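Local coordinates for adhesion G-protein coupled receptor G6 (Danio rerio, PDB 6V55) that probably relays extracellular adhesion cues to G-protein signalling, has a calcium-binding extracellular region and is linked to myelination, at residues A[350-356]-A[397-403]; A[359-365]-A[432-436]; A[403-407]-A[489-493]; A[419-423]-A[441-445]; A[446-450]-A[462-466]. All coordinates share one frame; numbering follows the deposited sequence.

Interaction 1 of 5, residues A[350-356]-A[397-403]; sequences VVTDEQT and TTTRQIY. Unlike the reference sequence in segment 397-403: I402 (reference Thr).
T356 and T399 meet hydroxyl to hydroxyl across the two segments. T399 OG1 donates to T356 OG1 at 2.9 Å. T356 OG1 gives its hydrogen to T397 O at 2.9 Å, coming from above the carbonyl plane. T399 OG1 stands between its backbone N and carbonyl carbon (chi1 52°). From there it can face T356 and accept from Q401 NE2 at 2.9 Å, in the plane of the Q401 amide. Y403 OH donates to Q401 OE1 almost in line with the C=O, so both amide ends are held. D353 CB lies 3.5 Å from Q401 NE2, and the D353 carboxylate is turned 45° from that amide. D353 OD2 accepts from Q355 N in an Asx turn and forms a salt bridge with R359. The backbones are antiparallel neighbours in the sheet of the SEA domain, with V351–Q401 and D353–T399 as hydrogen-bonded pairs. These four side chains share the face toward helix 361-374. On the other face V350 and I402 lie side by side, V350 CG2 4.1 Å from I402 CG1. V350 CG1 touches R400 CD at 3.9 Å. At the strand end T352 CG2 meets T398 CG2 at 3.7 Å. T352 OG1 hydrogen-bonds D439, and R400 NH1 salt-bridges it.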
# COMPACT_ATOMS: atom_id res chain seq x y z
N VAL A 350 4.11 18.25 37.25
CA VAL A 350 4.90 18.39 38.47
C VAL A 350 4.53 19.73 39.09
O VAL A 350 4.79 20.78 38.49
CB VAL A 350 6.40 18.30 38.19
CG1 VAL A 350 7.17 18.63 39.45
CG2 VAL A 350 6.75 16.92 37.68
N VAL A 351 3.87 19.71 40.24
CA VAL A 351 3.37 20.92 40.87
C VAL A 351 4.01 21.07 42.25
O VAL A 351 4.49 20.10 42.84
CB VAL A 351 1.82 20.93 40.97
CG1 VAL A 351 1.19 20.71 39.60
CG2 VAL A 351 1.32 19.90 41.94
N THR A 352 4.05 22.31 42.76
CA THR A 352 4.51 22.58 44.13
C THR A 352 3.38 23.21 44.93
O THR A 352 2.92 24.30 44.61
CB THR A 352 5.75 23.48 44.17
OG1 THR A 352 6.87 22.75 43.67
CG2 THR A 352 6.08 23.87 45.57
N ASP A 353 2.94 22.51 45.98
CA ASP A 353 1.88 22.97 46.85
C ASP A 353 2.53 23.54 48.10
O ASP A 353 3.25 22.81 48.80
CB ASP A 353 0.96 21.81 47.22
CG ASP A 353 -0.42 22.26 47.70
OD1 ASP A 353 -1.38 21.48 47.56
OD2 ASP A 353 -0.56 23.39 48.22
N GLU A 354 2.26 24.80 48.40
CA GLU A 354 2.76 25.37 49.65
C GLU A 354 1.74 25.33 50.77
O GLU A 354 2.08 25.61 51.92
CB GLU A 354 3.24 26.79 49.43
CG GLU A 354 4.68 26.83 48.99
CD GLU A 354 5.08 28.18 48.47
OE1 GLU A 354 6.13 28.69 48.93
OE2 GLU A 354 4.35 28.71 47.59
N GLN A 355 0.50 24.93 50.45
CA GLN A 355 -0.58 24.78 51.41
C GLN A 355 -1.10 23.35 51.38
O GLN A 355 -2.29 23.12 51.11
CB GLN A 355 -1.70 25.77 51.09
CG GLN A 355 -1.26 27.21 51.22
CD GLN A 355 -2.14 28.13 50.42
OE1 GLN A 355 -3.28 27.79 50.09
NE2 GLN A 355 -1.61 29.32 50.07
N THR A 356 -0.20 22.39 51.61
CA THR A 356 -0.56 20.96 51.56
C THR A 356 -1.60 20.49 52.58
O THR A 356 -2.50 19.74 52.16
CB THR A 356 0.72 20.11 51.63
OG1 THR A 356 1.75 20.65 50.78
CG2 THR A 356 0.44 18.69 51.22
N THR A 397 5.37 21.72 55.24
CA THR A 397 4.06 21.96 54.65
C THR A 397 4.16 22.31 53.15
O THR A 397 3.12 22.57 52.52
CB THR A 397 3.37 23.05 55.49
OG1 THR A 397 2.26 23.57 54.83
CG2 THR A 397 4.31 24.21 55.78
N THR A 398 5.35 22.21 52.55
CA THR A 398 5.52 22.35 51.10
C THR A 398 5.86 21.00 50.49
O THR A 398 6.91 20.42 50.78
CB THR A 398 6.60 23.37 50.72
OG1 THR A 398 6.16 24.68 51.08
CG2 THR A 398 6.81 23.33 49.20
N THR A 399 4.95 20.50 49.65
CA THR A 399 5.16 19.28 48.87
C THR A 399 5.34 19.59 47.39
O THR A 399 4.72 20.51 46.85
CB THR A 399 4.00 18.31 48.98
OG1 THR A 399 2.77 19.00 48.68
CG2 THR A 399 3.94 17.78 50.33
N ARG A 400 6.16 18.76 46.76
CA ARG A 400 6.19 18.56 45.32
C ARG A 400 5.32 17.36 45.01
O ARG A 400 5.56 16.27 45.55
CB ARG A 400 7.60 18.32 44.82
CG ARG A 400 7.64 18.13 43.31
CD ARG A 400 9.05 17.81 42.79
NE ARG A 400 10.13 18.43 43.56
CZ ARG A 400 10.52 19.71 43.44
NH1 ARG A 400 9.91 20.53 42.59
NH2 ARG A 400 11.52 20.18 44.19
N GLN A 401 4.33 17.54 44.15
CA GLN A 401 3.34 16.52 43.85
C GLN A 401 3.40 16.22 42.36
O GLN A 401 3.51 17.14 41.55
CB GLN A 401 1.94 16.98 44.27
CG GLN A 401 1.79 17.32 45.76
CD GLN A 401 0.38 17.77 46.13
OE1 GLN A 401 -0.56 17.56 45.36
NE2 GLN A 401 0.24 18.38 47.30
N ILE A 402 3.35 14.94 41.99
CA ILE A 402 3.40 14.53 40.59
C ILE A 402 2.06 13.88 40.26
O ILE A 402 1.65 12.92 40.92
CB ILE A 402 4.58 13.59 40.29
CG1 ILE A 402 5.88 14.28 40.67
CG2 ILE A 402 4.61 13.27 38.82
CD1 ILE A 402 7.15 13.55 40.27
N TYR A 403 1.40 14.41 39.23
CA TYR A 403 0.07 14.01 38.79
C TYR A 403 0.13 13.43 37.39
O TYR A 403 0.93 13.86 36.56
CB TYR A 403 -0.90 15.21 38.79
CG TYR A 403 -1.36 15.62 40.16
CD1 TYR A 403 -2.57 15.15 40.67
CD2 TYR A 403 -0.59 16.45 40.95
CE1 TYR A 403 -3.00 15.51 41.93
CE2 TYR A 403 -1.01 16.82 42.21
CZ TYR A 403 -2.22 16.34 42.70
OH TYR A 403 -2.64 16.70 43.96
O HOH W 1 4.60 25.86 52.98

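Interaction 2 of 5, residues A[359-365]-A[432-436]; sequences RDATAII and IGNGL
R359 reaches N434 O with both terminal nitrogens of its guanidinium, and this is the main polar link. NH1 of R359 is modelled 2.5 Å from N434 O, so the bond is very short and its exact length is doubtful. The second bond, from R359 NH2 to N434 O, is weak. The carbonyl oxygen lies at the edge of the guanidinium, near its plane. R359 NH2 has a second, acidic partner outside the two segments. The R359 chain is extended from CG to NE, which carries the charge across to the turn.

The backbone of 433-436 makes a type II beta turn from G433 to L436. G435 takes the third position with phi 74°, a value that suits glycine.

The apolar contacts centre on L436. Its CD2 lies 3.6 Å above one face of the R359 guanidinium, toward the rim. The same methyl touches A361 CB at 3.9 Å and I364 CG2 at 3.7 Å. I432 CG2 adds contacts with I364 CG2 and with I365 CG1, each 4.1 Å. I364 CG2 faces G433 CA, and a CB on G433 would probably come too close to that methyl.

The first turn of helix 361-374, with D360 at its N-cap position, lies against the hairpin of strands 431-433 and 436-445, at one edge of the SEA sheet. A361 and I365 also pack on strands 342-353 and 399-410, where they meet V351, D353, Q401 and Y403.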
# COMPACT_ATOMS: atom_id res chain seq x y z
N ARG A 359 -5.97 22.22 51.44
CA ARG A 359 -6.82 21.87 50.31
C ARG A 359 -6.49 20.49 49.76
O ARG A 359 -5.54 19.82 50.18
CB ARG A 359 -6.67 22.91 49.21
CG ARG A 359 -5.31 22.85 48.53
CD ARG A 359 -4.97 24.18 47.93
NE ARG A 359 -3.56 24.28 47.58
CZ ARG A 359 -2.98 25.39 47.17
NH1 ARG A 359 -3.68 26.52 47.05
NH2 ARG A 359 -1.69 25.40 46.86
N ASP A 360 -7.30 20.09 48.79
CA ASP A 360 -7.01 18.98 47.89
C ASP A 360 -6.67 19.59 46.54
O ASP A 360 -7.55 20.17 45.88
CB ASP A 360 -8.19 18.02 47.78
CG ASP A 360 -8.07 17.07 46.60
OD1 ASP A 360 -7.31 16.07 46.68
OD2 ASP A 360 -8.74 17.34 45.57
N ALA A 361 -5.41 19.47 46.14
CA ALA A 361 -4.92 20.18 44.96
C ALA A 361 -5.42 19.59 43.65
O ALA A 361 -5.31 20.27 42.62
CB ALA A 361 -3.39 20.20 44.98
N THR A 362 -5.98 18.37 43.66
CA THR A 362 -6.45 17.74 42.43
C THR A 362 -7.66 18.47 41.84
O THR A 362 -7.77 18.61 40.62
CB THR A 362 -6.80 16.27 42.68
OG1 THR A 362 -5.80 15.66 43.52
CG2 THR A 362 -6.82 15.53 41.40
N ALA A 363 -8.55 18.99 42.71
CA ALA A 363 -9.69 19.78 42.24
C ALA A 363 -9.24 21.10 41.64
O ALA A 363 -9.74 21.51 40.59
CB ALA A 363 -10.68 20.02 43.38
N ILE A 364 -8.25 21.74 42.29
CA ILE A 364 -7.74 23.04 41.85
C ILE A 364 -6.98 22.89 40.54
O ILE A 364 -7.13 23.72 39.63
CB ILE A 364 -6.87 23.67 42.96
CG1 ILE A 364 -7.66 23.94 44.25
CG2 ILE A 364 -6.25 24.98 42.52
CD1 ILE A 364 -9.05 24.55 44.06
N ILE A 365 -6.19 21.81 40.41
CA ILE A 365 -5.40 21.56 39.20
C ILE A 365 -6.31 21.23 38.02
O ILE A 365 -6.15 21.81 36.93
CB ILE A 365 -4.37 20.45 39.44
CG1 ILE A 365 -3.17 21.01 40.19
CG2 ILE A 365 -3.83 19.87 38.14
CD1 ILE A 365 -2.38 19.96 40.93
N ILE A 432 -1.26 28.24 39.35
CA ILE A 432 -2.45 27.39 39.31
C ILE A 432 -3.48 27.88 40.32
O ILE A 432 -4.65 28.14 39.98
CB ILE A 432 -2.05 25.92 39.58
CG1 ILE A 432 -1.11 25.41 38.48
CG2 ILE A 432 -3.29 25.05 39.71
CD1 ILE A 432 -0.22 24.26 38.89
N GLY A 433 -3.09 27.96 41.58
CA GLY A 433 -3.90 28.52 42.64
C GLY A 433 -2.92 29.27 43.51
O GLY A 433 -1.76 29.41 43.11
N ASN A 434 -3.34 29.76 44.67
CA ASN A 434 -2.40 30.40 45.58
C ASN A 434 -1.52 29.33 46.21
O ASN A 434 -2.04 28.31 46.70
CB ASN A 434 -3.14 31.20 46.65
CG ASN A 434 -2.21 32.09 47.45
OD1 ASN A 434 -2.43 32.34 48.64
ND2 ASN A 434 -1.16 32.60 46.79
N GLY A 435 -0.21 29.50 46.12
CA GLY A 435 0.72 28.51 46.66
C GLY A 435 0.83 27.25 45.85
O GLY A 435 1.44 26.28 46.31
N LEU A 436 0.26 27.22 44.65
CA LEU A 436 0.26 26.08 43.74
C LEU A 436 0.92 26.53 42.45
O LEU A 436 0.54 27.56 41.89
CB LEU A 436 -1.16 25.59 43.49
CG LEU A 436 -1.46 24.12 43.25
CD1 LEU A 436 -0.48 23.19 43.97
CD2 LEU A 436 -2.90 23.83 43.70

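Interaction 3 of 5, residues A[403-407]-A[489-493]; sequences YLALL and RDNYT. With NAG (2-acetamido-2-deoxy-beta-D-glucopyranose), chain I.
R489 NH1 comes within 3.4 Å of L406 CD2, the two side chains crossing at about a right angle. Here strand 399-410 of the SEA domain meets a loop between strands 480-488 and 493-496, probably of the hormone-receptor-like domain. L404 and L406 point to this loop, on the sheet face opposite Y403 and L407, which touch helix 361-374. In both leucines CG is anti to the backbone N, which carries the side chain out to the loop. R489 NH1 also forms a salt bridge with D383. D490 adds little beyond its carbonyl oxygen, which lies 4.2 Å from L404 CD2. N491 offers its backbone, with CA 3.9 Å from L404 CD2. Its side chain turns away and carries a glycan, ND2 being bonded to C1 of the N-acetylglucosamine. N491, Y492 and T493 form the N-X-T sequon. Y492 then fills the contact, with the backbone in the left-handed region (phi 61°). L406 CB stands over the centre of its ring in a CH-pi contact, 3.8 Å from the ring centroid and 5° off the normal. L404 O lies at the ring edge, in its plane, 3.6 Å from Y492 CE2. L404 CG packs on Y492 CD2 at 3.7 Å, the two side chains sliding past each other. T493 faces the sugar side. Its OG1 donates to N491 OD1 at 3.1 Å, from a point 48° out of the carbonyl plane.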
# COMPACT_ATOMS: atom_id res chain seq x y z
N TYR A 403 1.40 14.41 39.23
CA TYR A 403 0.07 14.01 38.79
C TYR A 403 0.13 13.43 37.39
O TYR A 403 0.93 13.86 36.56
CB TYR A 403 -0.90 15.21 38.79
CG TYR A 403 -1.36 15.62 40.16
CD1 TYR A 403 -2.57 15.15 40.67
CD2 TYR A 403 -0.59 16.45 40.95
CE1 TYR A 403 -3.00 15.51 41.93
CE2 TYR A 403 -1.01 16.82 42.21
CZ TYR A 403 -2.22 16.34 42.70
OH TYR A 403 -2.64 16.70 43.96
N LEU A 404 -0.74 12.46 37.14
CA LEU A 404 -0.92 11.88 35.81
C LEU A 404 -2.32 12.23 35.32
O LEU A 404 -3.30 11.91 36.01
CB LEU A 404 -0.73 10.38 35.86
CG LEU A 404 -0.81 9.62 34.55
CD1 LEU A 404 0.32 10.02 33.63
CD2 LEU A 404 -0.73 8.14 34.88
N ALA A 405 -2.43 12.85 34.14
CA ALA A 405 -3.70 13.41 33.69
C ALA A 405 -4.00 13.04 32.24
O ALA A 405 -3.11 13.05 31.38
CB ALA A 405 -3.73 14.93 33.81
N LEU A 406 -5.29 12.77 31.98
CA LEU A 406 -5.82 12.49 30.64
C LEU A 406 -6.55 13.72 30.13
O LEU A 406 -7.61 14.08 30.65
CB LEU A 406 -6.78 11.30 30.68
CG LEU A 406 -7.35 10.80 29.34
CD1 LEU A 406 -6.24 10.19 28.52
CD2 LEU A 406 -8.45 9.80 29.56
N LEU A 407 -5.99 14.36 29.11
CA LEU A 407 -6.67 15.45 28.40
C LEU A 407 -7.33 14.87 27.16
O LEU A 407 -6.73 14.04 26.47
CB LEU A 407 -5.69 16.55 27.99
CG LEU A 407 -4.53 16.80 28.96
CD1 LEU A 407 -3.43 17.66 28.33
CD2 LEU A 407 -5.03 17.45 30.21
N ARG A 489 -8.01 3.44 31.62
CA ARG A 489 -8.18 4.66 32.41
C ARG A 489 -7.51 4.58 33.78
O ARG A 489 -7.99 5.21 34.73
CB ARG A 489 -9.67 4.98 32.54
CG ARG A 489 -10.30 5.24 31.20
CD ARG A 489 -11.68 5.86 31.29
NE ARG A 489 -12.10 6.31 29.97
CZ ARG A 489 -12.01 7.57 29.56
NH1 ARG A 489 -11.52 8.49 30.39
NH2 ARG A 489 -12.41 7.91 28.34
N ASP A 490 -6.41 3.84 33.91
CA ASP A 490 -5.57 3.86 35.10
C ASP A 490 -4.22 4.50 34.84
O ASP A 490 -3.89 5.48 35.50
CB ASP A 490 -5.42 2.45 35.66
CG ASP A 490 -6.66 2.00 36.40
OD1 ASP A 490 -7.52 2.88 36.66
OD2 ASP A 490 -6.78 0.79 36.72
N ASN A 491 -3.42 4.01 33.88
CA ASN A 491 -2.21 4.76 33.54
C ASN A 491 -2.25 5.44 32.17
O ASN A 491 -1.19 5.87 31.69
CB ASN A 491 -0.95 3.90 33.68
CG ASN A 491 -0.98 2.61 32.87
OD1 ASN A 491 -1.90 2.34 32.10
ND2 ASN A 491 0.07 1.80 33.07
N TYR A 492 -3.45 5.57 31.57
CA TYR A 492 -3.74 6.42 30.39
C TYR A 492 -2.91 6.02 29.18
O TYR A 492 -2.37 6.87 28.46
CB TYR A 492 -3.60 7.92 30.72
CG TYR A 492 -4.52 8.32 31.85
CD1 TYR A 492 -5.80 7.76 31.96
CD2 TYR A 492 -4.11 9.21 32.84
CE1 TYR A 492 -6.64 8.07 33.00
CE2 TYR A 492 -4.96 9.54 33.91
CZ TYR A 492 -6.23 8.96 33.96
OH TYR A 492 -7.11 9.22 34.96
N THR A 493 -2.77 4.71 28.99
CA THR A 493 -2.18 4.09 27.82
C THR A 493 -3.27 3.32 27.09
O THR A 493 -4.31 3.01 27.67
CB THR A 493 -1.06 3.13 28.22
OG1 THR A 493 -1.62 2.08 29.03
CG2 THR A 493 0.02 3.86 29.02
C1 NAG I . 0.44 0.50 32.55
C2 NAG I . -0.60 -0.62 32.77
C3 NAG I . 0.00 -1.99 32.41
C4 NAG I . 0.64 -1.98 31.02
C5 NAG I . 1.63 -0.82 30.89
C6 NAG I . 2.24 -0.69 29.51
C7 NAG I . -2.30 -0.87 34.56
C8 NAG I . -2.55 -0.75 36.04
N2 NAG I . -1.05 -0.59 34.16
O3 NAG I . -1.00 -3.00 32.48
O4 NAG I . 1.29 -3.22 30.76
O5 NAG I . 0.97 0.43 31.18
O6 NAG I . 1.94 0.56 28.90
O7 NAG I . -3.18 -1.23 33.78

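Interaction 4 of 5, residues A[419-423]-A[441-445]; sequences EVEIE and VTVNL
E419 reaches from the first turn of helix 419-427 to the backbone of L445. Its CB lies 3.5 Å from V443 O. CG passes L445 CB at 4.0 Å, and the two side chains cross at about a right angle. CD comes within 3.6 Å of L445 N. OE2 then accepts from L445 N at 2.6 Å, with a nearly straight N-H (173°). The donor meets the anti side of OE2, 30° out of the carboxylate plane.

One helical turn on, E423 makes a matching bond to V443 N. Its chain runs extended beyond CG, and OE1 accepts from V443 N at 2.8 Å through its anti lone pair. E423 OE2 forms a salt bridge with R427. Between the two glutamates V443 packs against the helix, its CG2 4.0 Å from I422 CG2 and 3.8 Å from E423 CG. An alanine at E419 would remove the carboxylate and would probably leave L445 N without its acceptor here and L445 CB less covered.

Segments 419-423 and 441-445 run nearly antiparallel, 153° between their directions, in the alpha/beta sandwich of the SEA domain, helix against sheet. T442 and N444 bond through their backbones to strand 342-353 on the other side. V443 and L445 therefore turn their N-H groups to the helix. Two carboxylates take the place of a neighbouring strand's carbonyls there, so the two N-H groups are probably satisfied by charged acceptors, with the valine-isoleucine contact beside them.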
# COMPACT_ATOMS: atom_id res chain seq x y z
N GLU A 419 1.15 18.42 20.56
CA GLU A 419 1.48 18.26 21.97
C GLU A 419 2.28 19.42 22.52
O GLU A 419 2.09 19.81 23.68
CB GLU A 419 2.29 16.99 22.21
CG GLU A 419 2.12 15.86 21.23
CD GLU A 419 3.23 14.85 21.42
OE1 GLU A 419 4.40 15.27 21.42
OE2 GLU A 419 2.92 13.65 21.64
N VAL A 420 3.18 20.01 21.72
CA VAL A 420 4.05 21.05 22.26
C VAL A 420 3.30 22.37 22.40
O VAL A 420 3.74 23.27 23.14
CB VAL A 420 5.32 21.23 21.40
CG1 VAL A 420 5.98 19.89 21.11
CG2 VAL A 420 5.00 21.94 20.10
N GLU A 421 2.12 22.49 21.76
CA GLU A 421 1.29 23.67 21.98
C GLU A 421 0.48 23.52 23.26
O GLU A 421 0.23 24.52 23.95
CB GLU A 421 0.36 23.92 20.79
CG GLU A 421 0.97 23.67 19.38
CD GLU A 421 1.20 24.97 18.59
OE1 GLU A 421 0.66 26.02 19.03
OE2 GLU A 421 1.86 24.92 17.52
N ILE A 422 0.10 22.29 23.61
CA ILE A 422 -0.57 22.03 24.89
C ILE A 422 0.40 22.28 26.05
O ILE A 422 0.01 22.88 27.07
CB ILE A 422 -1.14 20.60 24.93
CG1 ILE A 422 -2.04 20.34 23.72
CG2 ILE A 422 -1.92 20.37 26.19
CD1 ILE A 422 -2.55 18.92 23.65
N GLU A 423 1.66 21.87 25.88
CA GLU A 423 2.71 22.15 26.86
C GLU A 423 2.94 23.65 27.01
O GLU A 423 3.05 24.15 28.14
CB GLU A 423 4.01 21.45 26.46
CG GLU A 423 3.91 19.93 26.45
CD GLU A 423 5.19 19.25 25.99
OE1 GLU A 423 5.37 18.05 26.29
OE2 GLU A 423 6.02 19.92 25.34
N VAL A 441 5.84 20.32 32.93
CA VAL A 441 4.77 19.54 32.30
C VAL A 441 5.33 18.92 31.03
O VAL A 441 6.10 19.57 30.31
CB VAL A 441 3.51 20.40 32.04
CG1 VAL A 441 3.82 21.68 31.28
CG2 VAL A 441 2.40 19.60 31.35
N THR A 442 5.06 17.64 30.82
CA THR A 442 5.22 16.99 29.53
C THR A 442 3.86 16.44 29.11
O THR A 442 3.13 15.91 29.95
CB THR A 442 6.25 15.87 29.59
OG1 THR A 442 5.72 14.86 30.45
CG2 THR A 442 7.58 16.35 30.19
N VAL A 443 3.51 16.60 27.83
CA VAL A 443 2.27 16.08 27.25
C VAL A 443 2.63 15.18 26.08
O VAL A 443 3.43 15.57 25.22
CB VAL A 443 1.33 17.22 26.79
CG1 VAL A 443 0.07 16.66 26.15
CG2 VAL A 443 0.95 18.12 27.95
N ASN A 444 2.06 13.97 26.07
CA ASN A 444 2.29 13.00 25.01
C ASN A 444 0.96 12.64 24.36
O ASN A 444 -0.04 12.41 25.05
CB ASN A 444 2.97 11.74 25.55
CG ASN A 444 4.40 12.00 25.94
OD1 ASN A 444 5.10 12.79 25.29
ND2 ASN A 444 4.85 11.37 27.01
N LEU A 445 0.96 12.64 23.04
CA LEU A 445 -0.18 12.13 22.30
C LEU A 445 -0.29 10.64 22.52
O LEU A 445 0.72 9.92 22.50
CB LEU A 445 -0.03 12.46 20.82
CG LEU A 445 -1.03 11.92 19.81
CD1 LEU A 445 -2.38 12.56 20.04
CD2 LEU A 445 -0.51 12.25 18.43

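Interaction 5 of 5, residues A[446-450]-A[462-466]; sequences MENCQ and ESRPT
E462 OE2 is gripped twice, by N448 ND2 at 2.9 Å and by a water that also donates to Q450 OE1. The two segments run antiparallel and form a single beta bridge, with C449 and S463 as a hydrogen-bonded pair. They probably belong to the hormone-receptor-like domain, where C449 is disulfide-bonded to C485. The N448 bond is straight, 175° at the hydrogen, and E462 OE2 lies in the plane of the N448 amide. On the E462 side the donor arrives at the anti side of OE2, 34° out of the carboxylate plane. E462 CG stands anti to its backbone N (chi1 -166°), and the extended chain passes close to C449 O on its way to N448.

N448 CB lies 3.3 Å from S463 O, and N448 OD1 sits 3.3 Å from R464 CA. A leucine at N448 would keep some bulk but would probably leave E462 OE2 with the water as its remaining partner here, its carboxylate freer to turn. In the bridge itself C449 N donates to S463 O and S463 N to C449 O, each at 3.0 Å. The side chain of S463 bonds elsewhere, to P461 and Q469. Beyond the bridge the contact turns apolar beside I487, and M446 CG packs on the ring of P465, 3.7 Å from its CG.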
# COMPACT_ATOMS: atom_id res chain seq x y z
N MET A 446 -1.51 10.19 22.79
CA MET A 446 -1.76 8.80 23.18
C MET A 446 -1.51 7.87 22.01
O MET A 446 -2.01 8.10 20.90
CB MET A 446 -3.18 8.65 23.69
CG MET A 446 -3.63 7.24 23.83
SD MET A 446 -3.74 6.86 25.53
CE MET A 446 -5.25 7.69 25.94
N GLU A 447 -0.71 6.83 22.27
CA GLU A 447 -0.17 5.98 21.23
C GLU A 447 -1.27 5.10 20.65
O GLU A 447 -2.15 4.64 21.38
CB GLU A 447 0.95 5.11 21.81
CG GLU A 447 2.15 5.91 22.38
CD GLU A 447 1.99 6.39 23.85
OE1 GLU A 447 2.40 7.53 24.14
OE2 GLU A 447 1.43 5.64 24.69
N ASN A 448 -1.24 4.95 19.33
CA ASN A 448 -2.13 4.06 18.61
C ASN A 448 -1.91 2.61 19.03
O ASN A 448 -0.80 2.22 19.38
CB ASN A 448 -1.86 4.16 17.11
CG ASN A 448 -2.36 5.43 16.52
OD1 ASN A 448 -3.18 6.11 17.12
ND2 ASN A 448 -1.88 5.76 15.32
N CYS A 449 -2.99 1.82 19.00
CA CYS A 449 -2.82 0.37 19.06
C CYS A 449 -2.13 -0.09 17.79
O CYS A 449 -2.54 0.27 16.68
CB CYS A 449 -4.16 -0.35 19.22
SG CYS A 449 -5.08 0.02 20.73
N GLN A 450 -1.05 -0.86 17.94
CA GLN A 450 -0.28 -1.31 16.80
C GLN A 450 -1.05 -2.36 16.02
O GLN A 450 -1.98 -2.99 16.54
CB GLN A 450 1.07 -1.87 17.24
CG GLN A 450 2.02 -0.82 17.80
CD GLN A 450 2.34 0.29 16.80
OE1 GLN A 450 1.72 1.35 16.81
NE2 GLN A 450 3.33 0.06 15.94
N GLU A 462 -3.47 -0.76 12.35
CA GLU A 462 -3.16 0.23 13.38
C GLU A 462 -4.34 1.16 13.59
O GLU A 462 -5.04 1.51 12.63
CB GLU A 462 -1.94 1.07 12.96
CG GLU A 462 -1.28 1.91 14.05
CD GLU A 462 -0.27 2.90 13.46
OE1 GLU A 462 0.27 2.61 12.38
OE2 GLU A 462 -0.02 3.96 14.08
N SER A 463 -4.62 1.51 14.84
CA SER A 463 -5.85 2.24 15.12
C SER A 463 -5.65 3.30 16.19
O SER A 463 -5.00 3.06 17.20
CB SER A 463 -6.98 1.31 15.57
OG SER A 463 -7.08 0.19 14.71
N ARG A 464 -6.30 4.45 15.98
CA ARG A 464 -6.43 5.49 17.00
C ARG A 464 -7.31 4.97 18.15
O ARG A 464 -8.06 4.00 17.97
CB ARG A 464 -7.02 6.75 16.35
CG ARG A 464 -6.03 7.44 15.40
CD ARG A 464 -6.48 8.84 14.98
NE ARG A 464 -6.74 8.90 13.53
CZ ARG A 464 -6.09 9.67 12.66
NH1 ARG A 464 -5.13 10.50 13.07
NH2 ARG A 464 -6.42 9.62 11.37
N PRO A 465 -7.16 5.53 19.36
CA PRO A 465 -8.01 5.09 20.49
C PRO A 465 -9.50 5.35 20.26
O PRO A 465 -9.90 6.38 19.71
CB PRO A 465 -7.50 5.94 21.66
CG PRO A 465 -6.09 6.19 21.32
CD PRO A 465 -6.01 6.32 19.83
N THR A 466 -10.31 4.37 20.74
CA THR A 466 -11.78 4.20 20.64
C THR A 466 -12.25 3.89 19.21
O THR A 466 -13.46 3.85 18.97
CB THR A 466 -12.60 5.36 21.22
OG1 THR A 466 -12.64 6.43 20.28
CG2 THR A 466 -12.05 5.87 22.58
O HOH W 2 2.15 4.23 15.30

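Interactions 1, 2 and 4 build the SEA domain, sharing one sheet but joining it to different elements. Interaction 1 joins two neighbouring strands by backbone bonds. Interactions 2 and 4 set a helix against the sheet. D353–R359 ties interaction 1 to 2, and L407 links 3 to 4 through I422. Interaction 3 shares Y403 with interaction 1 but uses the sheet face opposite the Y403 side chain, where an aromatic ring on leucines replaces hydrogen bonds. Interaction 5 probably lies in the hormone-receptor-like domain and touches 3 through M446. None is wholly buried. Polar groups also sit within the contacts: hydroxyls in 1, an arginine in 2, carboxylates in 4 and 5, while a glycan stands beside 3.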